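PDB 4WPE: cytokinesis protein 2 from Saccharomyces cerevisiae, which helps drive cytokinesis, forming rings with the septins and later with the contracting actin ring, and binds phospholipid, actin filaments and myosin II. Local coordinates for residues G22-L27 with R131-K136. Sequence-based numbering, arbitrary orientation.
Sequences GVNILL and RLRMDK
R133 reaches from helix 76-162 to V23 and N24 near the start of helix 21-35, a compact example of how one long side chain can link two helices whose backbones stay well apart. The nearest CA atoms, those of V23 and R133, are 10.0 Å from each other, and the arginine side chain spans much of that distance. Its chain runs extended through CD, then bends at chi3 (-54°), a bend that helps to turn NH1 toward the N24 amide.

NH1 does nearly all the touching. V23 faces it from the other helix, with CG1 lying 3.9 Å from NH1 at the guanidinium edge, in its plane, so the methyl meets the rim of the charged group and leaves the faces alone. N24 arrives obliquely. Its CG stands anti to its own carbonyl carbon (chi1 -63°), bringing the amide alongside NH1, with the amide and guanidinium planes turned 42° apart. OD1 of N24 is 3.4 Å from NH1 of R133. ND2 of N24 lies equally near NH1, but there a donor faces a donor, and the two are not hydrogen-bonded.

The two partners have different settings: V23 is buried, packing also on I129, W208 and W212, whereas N24 is exposed. R133 additionally touches D20, whose carboxylate could help to balance its charge. On the second subunit, F271 packs on L26. Helix 21-35 is thus bound to the long helices 76-162 and 170-259 through apolar packing edged by a polar fringe, within the elongated, all-helical bundle of a dimeric F-BAR domain.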
# COMPACT_ATOMS: atom_id res chain seq x y z
N GLY A 22 15.84 -42.23 -15.90
CA GLY A 22 14.67 -41.39 -16.07
C GLY A 22 13.78 -41.37 -14.84
O GLY A 22 13.02 -40.43 -14.63
N VAL A 23 13.87 -42.42 -14.03
CA VAL A 23 13.13 -42.51 -12.78
C VAL A 23 13.56 -41.41 -11.81
O VAL A 23 12.75 -40.60 -11.37
CB VAL A 23 13.31 -43.89 -12.11
CG1 VAL A 23 12.67 -43.91 -10.74
CG2 VAL A 23 12.74 -44.98 -13.00
N ASN A 24 14.85 -41.39 -11.49
CA ASN A 24 15.39 -40.42 -10.54
C ASN A 24 15.31 -38.99 -11.05
O ASN A 24 15.21 -38.05 -10.26
CB ASN A 24 16.83 -40.79 -10.19
CG ASN A 24 16.93 -42.13 -9.50
OD1 ASN A 24 16.13 -42.44 -8.61
ND2 ASN A 24 17.90 -42.94 -9.91
N ILE A 25 15.35 -38.83 -12.37
CA ILE A 25 15.19 -37.51 -12.98
C ILE A 25 13.78 -36.97 -12.73
O ILE A 25 13.61 -35.81 -12.35
CB ILE A 25 15.48 -37.57 -14.49
CG1 ILE A 25 16.99 -37.70 -14.73
CG2 ILE A 25 14.96 -36.32 -15.19
CD1 ILE A 25 17.35 -38.59 -15.89
N LEU A 26 12.77 -37.81 -12.94
CA LEU A 26 11.39 -37.42 -12.69
C LEU A 26 11.10 -37.22 -11.20
O LEU A 26 10.43 -36.27 -10.82
CB LEU A 26 10.42 -38.46 -13.26
CG LEU A 26 10.32 -38.51 -14.78
CD1 LEU A 26 9.23 -39.48 -15.20
CD2 LEU A 26 10.07 -37.13 -15.35
N LEU A 27 11.60 -38.13 -10.38
CA LEU A 27 11.42 -38.02 -8.93
C LEU A 27 12.10 -36.77 -8.40
O LEU A 27 11.61 -36.12 -7.48
CB LEU A 27 11.96 -39.26 -8.22
CG LEU A 27 11.14 -40.54 -8.40
CD1 LEU A 27 11.76 -41.69 -7.63
CD2 LEU A 27 9.71 -40.31 -7.96
N ARG A 131 10.89 -49.51 -3.38
CA ARG A 131 10.61 -50.91 -3.05
C ARG A 131 10.60 -51.79 -4.30
O ARG A 131 11.13 -52.91 -4.28
CB ARG A 131 9.27 -51.02 -2.32
N LEU A 132 10.03 -51.30 -5.39
CA LEU A 132 9.91 -52.10 -6.61
C LEU A 132 11.25 -52.33 -7.32
O LEU A 132 11.59 -53.46 -7.64
CB LEU A 132 8.90 -51.47 -7.58
CG LEU A 132 7.41 -51.56 -7.23
CD1 LEU A 132 6.54 -51.02 -8.35
CD2 LEU A 132 7.01 -52.99 -6.90
N ARG A 133 12.03 -51.28 -7.55
CA ARG A 133 13.29 -51.43 -8.27
C ARG A 133 14.37 -52.11 -7.40
O ARG A 133 15.38 -52.60 -7.94
CB ARG A 133 13.83 -50.09 -8.78
CG ARG A 133 13.28 -48.85 -8.11
CD ARG A 133 14.02 -47.58 -8.58
NE ARG A 133 15.47 -47.66 -8.42
CZ ARG A 133 16.33 -46.75 -8.86
NH1 ARG A 133 15.90 -45.68 -9.50
NH2 ARG A 133 17.64 -46.91 -8.66
N MSE A 134 14.17 -52.17 -6.09
CA MSE A 134 15.03 -52.98 -5.24
C MSE A 134 14.75 -54.46 -5.49
O MSE A 134 15.66 -55.29 -5.39
CB MSE A 134 14.83 -52.62 -3.78
CG MSE A 134 15.57 -51.37 -3.33
SE MSE A 134 17.46 -51.41 -3.79
CE MSE A 134 17.42 -50.18 -5.30
N ASP A 135 13.50 -54.77 -5.83
CA ASP A 135 13.12 -56.15 -6.11
C ASP A 135 13.85 -56.67 -7.35
O ASP A 135 14.17 -57.85 -7.43
CB ASP A 135 11.61 -56.26 -6.30
CG ASP A 135 11.13 -57.70 -6.36
OD1 ASP A 135 10.93 -58.31 -5.28
OD2 ASP A 135 10.97 -58.24 -7.48
N LYS A 136 14.13 -55.78 -8.30
CA LYS A 136 14.91 -56.15 -9.48
C LYS A 136 16.37 -56.32 -9.10
O LYS A 136 17.06 -57.20 -9.62
CB LYS A 136 14.79 -55.11 -10.59
CG LYS A 136 13.40 -54.95 -11.17
CD LYS A 136 13.46 -54.37 -12.58
CE LYS A 136 14.27 -53.09 -12.63
NZ LYS A 136 14.45 -52.60 -14.02